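Local structure of PCF11 protein (Saccharomyces cerevisiae, 1SZ9) at residues Thr5-Leu19 with Asn37-Arg51. The protein probably binds the carboxy-terminal domain of RNA polymerase II through its CID domain, linking transcription to 3'-end processing of mRNA. Numbering follows the deposited sequence.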
loop_
_atom_site.group_PDB
_atom_site.type_symbol
_atom_site.label_atom_id
_atom_site.label_comp_id
_atom_site.label_asym_id
_atom_site.label_seq_id
_atom_site.Cartn_x
_atom_site.Cartn_y
_atom_site.Cartn_z
ATOM N N THR A 5 -18.863 -0.796 13.778
ATOM C CA THR A 5 -17.829 -0.108 13.013
ATOM C C THR A 5 -16.582 0.111 13.857
ATOM O O THR A 5 -15.465 -0.174 13.426
ATOM C CB THR A 5 -18.347 1.253 12.512
ATOM O OG1 THR A 5 -19.384 1.027 11.551
ATOM C CG2 THR A 5 -17.226 2.072 11.872
ATOM N N GLU A 6 -16.801 0.628 15.060
ATOM C CA GLU A 6 -15.741 0.899 16.021
ATOM C C GLU A 6 -14.928 -0.365 16.318
ATOM O O GLU A 6 -13.708 -0.354 16.275
ATOM C CB GLU A 6 -16.361 1.435 17.317
ATOM C CG GLU A 6 -15.377 1.649 18.447
ATOM C CD GLU A 6 -15.337 3.093 18.910
ATOM O OE1 GLU A 6 -16.422 3.664 19.166
ATOM O OE2 GLU A 6 -14.224 3.653 19.020
ATOM N N VAL A 7 -15.625 -1.450 16.623
ATOM C CA VAL A 7 -14.988 -2.713 16.926
ATOM C C VAL A 7 -14.164 -3.231 15.740
ATOM O O VAL A 7 -13.013 -3.646 15.905
ATOM C CB VAL A 7 -16.043 -3.776 17.314
ATOM C CG1 VAL A 7 -15.395 -5.150 17.413
ATOM C CG2 VAL A 7 -16.678 -3.405 18.647
ATOM N N ILE A 8 -14.757 -3.219 14.550
ATOM C CA ILE A 8 -14.050 -3.690 13.367
ATOM C C ILE A 8 -12.808 -2.836 13.071
ATOM O O ILE A 8 -11.740 -3.366 12.778
ATOM C CB ILE A 8 -14.980 -3.700 12.135
ATOM C CG1 ILE A 8 -16.191 -4.595 12.427
ATOM C CG2 ILE A 8 -14.218 -4.234 10.900
ATOM C CD1 ILE A 8 -17.308 -4.497 11.398
ATOM N N VAL A 9 -12.948 -1.522 13.160
ATOM C CA VAL A 9 -11.824 -0.639 12.891
ATOM C C VAL A 9 -10.707 -0.823 13.919
ATOM O O VAL A 9 -9.530 -0.863 13.553
ATOM C CB VAL A 9 -12.277 0.847 12.842
ATOM C CG1 VAL A 9 -11.067 1.781 12.811
ATOM C CG2 VAL A 9 -13.130 1.084 11.596
ATOM N N LYS A 10 -11.066 -0.953 15.198
ATOM C CA LYS A 10 -10.052 -1.138 16.237
ATOM C C LYS A 10 -9.337 -2.465 16.044
ATOM O O LYS A 10 -8.143 -2.588 16.285
ATOM C CB LYS A 10 -10.679 -1.091 17.632
ATOM C CG LYS A 10 -10.976 0.310 18.114
ATOM C CD LYS A 10 -11.563 0.303 19.515
ATOM C CE LYS A 10 -11.758 1.718 20.033
ATOM N NZ LYS A 10 -12.364 1.702 21.399
ATOM N N ASP A 11 -10.090 -3.460 15.605
ATOM C CA ASP A 11 -9.543 -4.780 15.365
ATOM C C ASP A 11 -8.560 -4.692 14.187
ATOM O O ASP A 11 -7.493 -5.321 14.216
ATOM C CB ASP A 11 -10.704 -5.744 15.073
ATOM C CG ASP A 11 -10.249 -7.164 14.767
ATOM O OD1 ASP A 11 -9.453 -7.746 15.539
ATOM O OD2 ASP A 11 -10.713 -7.715 13.745
ATOM N N PHE A 12 -8.907 -3.900 13.168
ATOM C CA PHE A 12 -8.034 -3.735 11.988
ATOM C C PHE A 12 -6.731 -3.085 12.451
ATOM O O PHE A 12 -5.642 -3.567 12.132
ATOM C CB PHE A 12 -8.702 -2.837 10.921
ATOM C CG PHE A 12 -7.998 -2.831 9.580
ATOM C CD1 PHE A 12 -8.282 -3.798 8.613
ATOM C CD2 PHE A 12 -7.065 -1.845 9.277
ATOM C CE1 PHE A 12 -7.651 -3.778 7.357
ATOM C CE2 PHE A 12 -6.423 -1.823 8.017
ATOM C CZ PHE A 12 -6.727 -2.795 7.063
ATOM N N ASN A 13 -6.848 -1.997 13.209
ATOM C CA ASN A 13 -5.663 -1.287 13.710
ATOM C C ASN A 13 -4.785 -2.177 14.584
ATOM O O ASN A 13 -3.565 -2.178 14.464
ATOM C CB ASN A 13 -6.060 -0.053 14.533
ATOM C CG ASN A 13 -6.454 1.133 13.671
ATOM O OD1 ASN A 13 -5.656 1.632 12.883
ATOM N ND2 ASN A 13 -7.684 1.599 13.827
ATOM N N SER A 14 -5.421 -2.930 15.473
ATOM C CA SER A 14 -4.709 -3.812 16.391
ATOM C C SER A 14 -3.852 -4.836 15.650
ATOM O O SER A 14 -2.702 -5.105 16.015
ATOM C CB SER A 14 -5.733 -4.510 17.294
ATOM O OG SER A 14 -5.130 -5.522 18.073
ATOM N N ILE A 15 -4.427 -5.422 14.611
ATOM C CA ILE A 15 -3.713 -6.395 13.812
ATOM C C ILE A 15 -2.576 -5.695 13.045
ATOM O O ILE A 15 -1.445 -6.177 12.999
ATOM C CB ILE A 15 -4.689 -7.082 12.839
ATOM C CG1 ILE A 15 -5.677 -7.933 13.649
ATOM C CG2 ILE A 15 -3.921 -7.914 11.814
ATOM C CD1 ILE A 15 -6.813 -8.525 12.832
ATOM N N LEU A 16 -2.880 -4.540 12.467
ATOM C CA LEU A 16 -1.892 -3.795 11.705
ATOM C C LEU A 16 -0.642 -3.493 12.549
ATOM O O LEU A 16 0.485 -3.519 12.042
ATOM C CB LEU A 16 -2.540 -2.508 11.199
ATOM C CG LEU A 16 -1.864 -1.594 10.178
ATOM C CD1 LEU A 16 -1.261 -2.361 8.999
ATOM C CD2 LEU A 16 -2.937 -0.620 9.693
ATOM N N GLU A 17 -0.851 -3.218 13.838
ATOM C CA GLU A 17 0.257 -2.920 14.751
ATOM C C GLU A 17 1.201 -4.109 14.876
ATOM O O GLU A 17 2.348 -3.957 15.260
ATOM C CB GLU A 17 -0.265 -2.557 16.145
ATOM C CG GLU A 17 -1.039 -1.268 16.199
ATOM C CD GLU A 17 -0.184 -0.061 15.893
ATOM O OE1 GLU A 17 0.919 0.044 16.474
ATOM O OE2 GLU A 17 -0.620 0.789 15.079
ATOM N N GLU A 18 0.712 -5.295 14.550
ATOM C CA GLU A 18 1.543 -6.486 14.633
ATOM C C GLU A 18 2.372 -6.715 13.357
ATOM O O GLU A 18 3.194 -7.629 13.312
ATOM C CB GLU A 18 0.670 -7.711 14.906
ATOM C CG GLU A 18 0.078 -7.786 16.311
ATOM C CD GLU A 18 1.148 -7.808 17.382
ATOM O OE1 GLU A 18 2.090 -8.623 17.272
ATOM O OE2 GLU A 18 1.050 -7.005 18.333
ATOM N N LEU A 19 2.157 -5.885 12.338
ATOM C CA LEU A 19 2.870 -6.030 11.051
ATOM C C LEU A 19 4.283 -5.456 11.120
ATOM O O LEU A 19 4.573 -4.411 10.523
ATOM C CB LEU A 19 2.121 -5.313 9.936
ATOM C CG LEU A 19 1.672 -6.089 8.699
ATOM C CD1 LEU A 19 1.462 -5.085 7.579
ATOM C CD2 LEU A 19 2.671 -7.170 8.289
ATOM N N ASN A 37 -15.604 -5.842 4.880
ATOM C CA ASN A 37 -16.119 -4.641 5.500
ATOM C C ASN A 37 -15.901 -3.409 4.649
ATOM O O ASN A 37 -15.432 -2.384 5.138
ATOM C CB ASN A 37 -15.455 -4.473 6.869
ATOM C CG ASN A 37 -15.717 -5.659 7.781
ATOM O OD1 ASN A 37 -16.742 -5.710 8.460
ATOM N ND2 ASN A 37 -14.805 -6.639 7.776
ATOM N N ILE A 38 -16.246 -3.509 3.372
ATOM C CA ILE A 38 -16.077 -2.388 2.482
ATOM C C ILE A 38 -16.710 -1.120 3.036
ATOM O O ILE A 38 -16.275 -0.016 2.729
ATOM C CB ILE A 38 -16.631 -2.706 1.083
ATOM C CG1 ILE A 38 -15.656 -3.654 0.367
ATOM C CG2 ILE A 38 -16.850 -1.401 0.287
ATOM C CD1 ILE A 38 -16.060 -4.019 -1.068
ATOM N N SER A 39 -17.721 -1.272 3.884
ATOM C CA SER A 39 -18.356 -0.103 4.471
ATOM C C SER A 39 -17.365 0.681 5.345
ATOM O O SER A 39 -17.587 1.860 5.637
ATOM C CB SER A 39 -19.584 -0.530 5.290
ATOM O OG SER A 39 -19.336 -1.742 5.992
ATOM N N CYS A 40 -16.273 0.032 5.758
ATOM C CA CYS A 40 -15.252 0.684 6.595
ATOM C C CYS A 40 -13.994 1.014 5.805
ATOM O O CYS A 40 -12.962 1.359 6.388
ATOM C CB CYS A 40 -14.834 -0.228 7.759
ATOM S SG CYS A 40 -16.117 -0.627 8.964
ATOM N N ALA A 41 -14.076 0.884 4.485
ATOM C CA ALA A 41 -12.938 1.124 3.611
ATOM C C ALA A 41 -12.109 2.375 3.925
ATOM O O ALA A 41 -10.888 2.300 4.071
ATOM C CB ALA A 41 -13.406 1.155 2.155
ATOM N N GLN A 42 -12.741 3.532 4.026
ATOM C CA GLN A 42 -11.952 4.726 4.304
ATOM C C GLN A 42 -11.172 4.634 5.628
ATOM O O GLN A 42 -10.064 5.182 5.742
ATOM C CB GLN A 42 -12.834 5.976 4.273
ATOM C CG GLN A 42 -12.062 7.249 4.599
ATOM C CD GLN A 42 -12.732 8.503 4.072
ATOM O OE1 GLN A 42 -13.959 8.561 3.938
ATOM N NE2 GLN A 42 -11.923 9.527 3.780
ATOM N N TYR A 43 -11.729 3.932 6.615
ATOM C CA TYR A 43 -11.051 3.772 7.898
ATOM C C TYR A 43 -9.818 2.913 7.718
ATOM O O TYR A 43 -8.768 3.216 8.271
ATOM C CB TYR A 43 -11.974 3.136 8.936
ATOM C CG TYR A 43 -13.096 4.059 9.336
ATOM C CD1 TYR A 43 -12.821 5.309 9.890
ATOM C CD2 TYR A 43 -14.427 3.715 9.111
ATOM C CE1 TYR A 43 -13.833 6.193 10.201
ATOM C CE2 TYR A 43 -15.457 4.599 9.423
ATOM C CZ TYR A 43 -15.149 5.833 9.964
ATOM O OH TYR A 43 -16.151 6.722 10.254
ATOM N N PHE A 44 -9.951 1.847 6.937
ATOM C CA PHE A 44 -8.823 0.956 6.677
ATOM C C PHE A 44 -7.750 1.698 5.867
ATOM O O PHE A 44 -6.561 1.554 6.123
ATOM C CB PHE A 44 -9.292 -0.296 5.927
ATOM C CG PHE A 44 -10.308 -1.112 6.683
ATOM C CD1 PHE A 44 -10.418 -1.008 8.066
ATOM C CD2 PHE A 44 -11.130 -2.018 6.016
ATOM C CE1 PHE A 44 -11.334 -1.797 8.781
ATOM C CE2 PHE A 44 -12.047 -2.812 6.719
ATOM C CZ PHE A 44 -12.145 -2.697 8.109
ATOM N N VAL A 45 -8.165 2.506 4.897
ATOM C CA VAL A 45 -7.185 3.256 4.115
ATOM C C VAL A 45 -6.382 4.207 5.005
ATOM O O VAL A 45 -5.151 4.254 4.938
ATOM C CB VAL A 45 -7.867 4.050 2.981
ATOM C CG1 VAL A 45 -6.870 5.021 2.331
ATOM C CG2 VAL A 45 -8.383 3.073 1.931
ATOM N N ASP A 46 -7.069 4.957 5.862
ATOM C CA ASP A 46 -6.360 5.895 6.727
ATOM C C ASP A 46 -5.455 5.195 7.717
ATOM O O ASP A 46 -4.375 5.677 8.020
ATOM C CB ASP A 46 -7.338 6.805 7.460
ATOM C CG ASP A 46 -7.977 7.822 6.532
ATOM O OD1 ASP A 46 -7.366 8.155 5.481
ATOM O OD2 ASP A 46 -9.079 8.297 6.864
ATOM N N ALA A 47 -5.890 4.045 8.210
ATOM C CA ALA A 47 -5.082 3.277 9.145
ATOM C C ALA A 47 -3.774 2.832 8.454
ATOM O O ALA A 47 -2.692 2.945 9.023
ATOM C CB ALA A 47 -5.863 2.065 9.617
ATOM N N ILE A 48 -3.876 2.332 7.223
ATOM C CA ILE A 48 -2.689 1.888 6.509
ATOM C C ILE A 48 -1.773 3.052 6.127
ATOM O O ILE A 48 -0.567 2.953 6.297
ATOM C CB ILE A 48 -3.078 1.056 5.262
ATOM C CG1 ILE A 48 -3.629 -0.293 5.721
ATOM C CG2 ILE A 48 -1.855 0.788 4.365
ATOM C CD1 ILE A 48 -4.147 -1.139 4.611
ATOM N N GLU A 49 -2.335 4.148 5.622
ATOM C CA GLU A 49 -1.511 5.302 5.243
ATOM C C GLU A 49 -0.843 5.890 6.478
ATOM O O GLU A 49 0.321 6.300 6.427
ATOM C CB GLU A 49 -2.340 6.382 4.532
ATOM C CG GLU A 49 -3.013 5.888 3.246
ATOM C CD GLU A 49 -3.446 7.010 2.310
ATOM O OE1 GLU A 49 -3.650 8.144 2.781
ATOM O OE2 GLU A 49 -3.591 6.759 1.089
ATOM N N SER A 50 -1.581 5.913 7.587
ATOM C CA SER A 50 -1.046 6.425 8.844
ATOM C C SER A 50 0.138 5.558 9.275
ATOM O O SER A 50 1.199 6.085 9.629
ATOM C CB SER A 50 -2.143 6.432 9.928
ATOM O OG SER A 50 -1.603 6.808 11.179
ATOM N N ARG A 51 -0.031 4.232 9.242
ATOM C CA ARG A 51 1.069 3.333 9.611
ATOM C C ARG A 51 2.292 3.553 8.707
ATOM O O ARG A 51 3.420 3.663 9.189
ATOM C CB ARG A 51 0.643 1.845 9.561
ATOM C CG ARG A 51 1.847 0.901 9.436
ATOM C CD ARG A 51 1.892 -0.332 10.349
ATOM N NE ARG A 51 2.113 0.003 11.745
ATOM C CZ ARG A 51 2.988 -0.589 12.559
ATOM N NH1 ARG A 51 3.775 -1.583 12.147
ATOM N NH2 ARG A 51 3.067 -0.176 13.816
HETATM O O HOH W 1 4.030 -1.830 15.555
HETATM O O HOH W 2 3.983 -2.183 9.118
#
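F12 and F44 form an offset stack between helix 3-16 and helix 41-54, ring centroids 4.1 Å apart and planes 16° from parallel. CG anti to the backbone N (chi1 -169°) directs the F12 ring toward helix 41-54, and F44 CB makes a CH-pi contact over the F12 face on which F44 stacks; I48 and A47 lie at the F12 edge, and L30 of helix 24-36 packs against it too. Cutting F12 back to alanine would probably leave one face of F44 without its stacking partner and open a gap beside I48. Among the apolar contacts, V9 CG2 sits 3.6 Å from Y43 CB, I8 CG2 meets the F44 edge at CZ, and L16 CD2 packs on A47 CB and I48 CG1. Polar contacts gather at the C-terminal end of helix 3-16. R51 NH2 forms a salt bridge of 3.4 Å with E17 OE1, the carboxylate plane nearly perpendicular to the guanidinium, while L16 O lies over one guanidinium face. Two waters tie the same group to the backbone, one joining NH2 to E17 O, the other NH1 to L19 O. The axes of 5-16 and 41-51 approach to 10.1 Å at 25°, setting the chain's first and third helices side by side, with helix 24-36 connecting them, in the ARM-repeat-like right-handed superhelix of the CID fold.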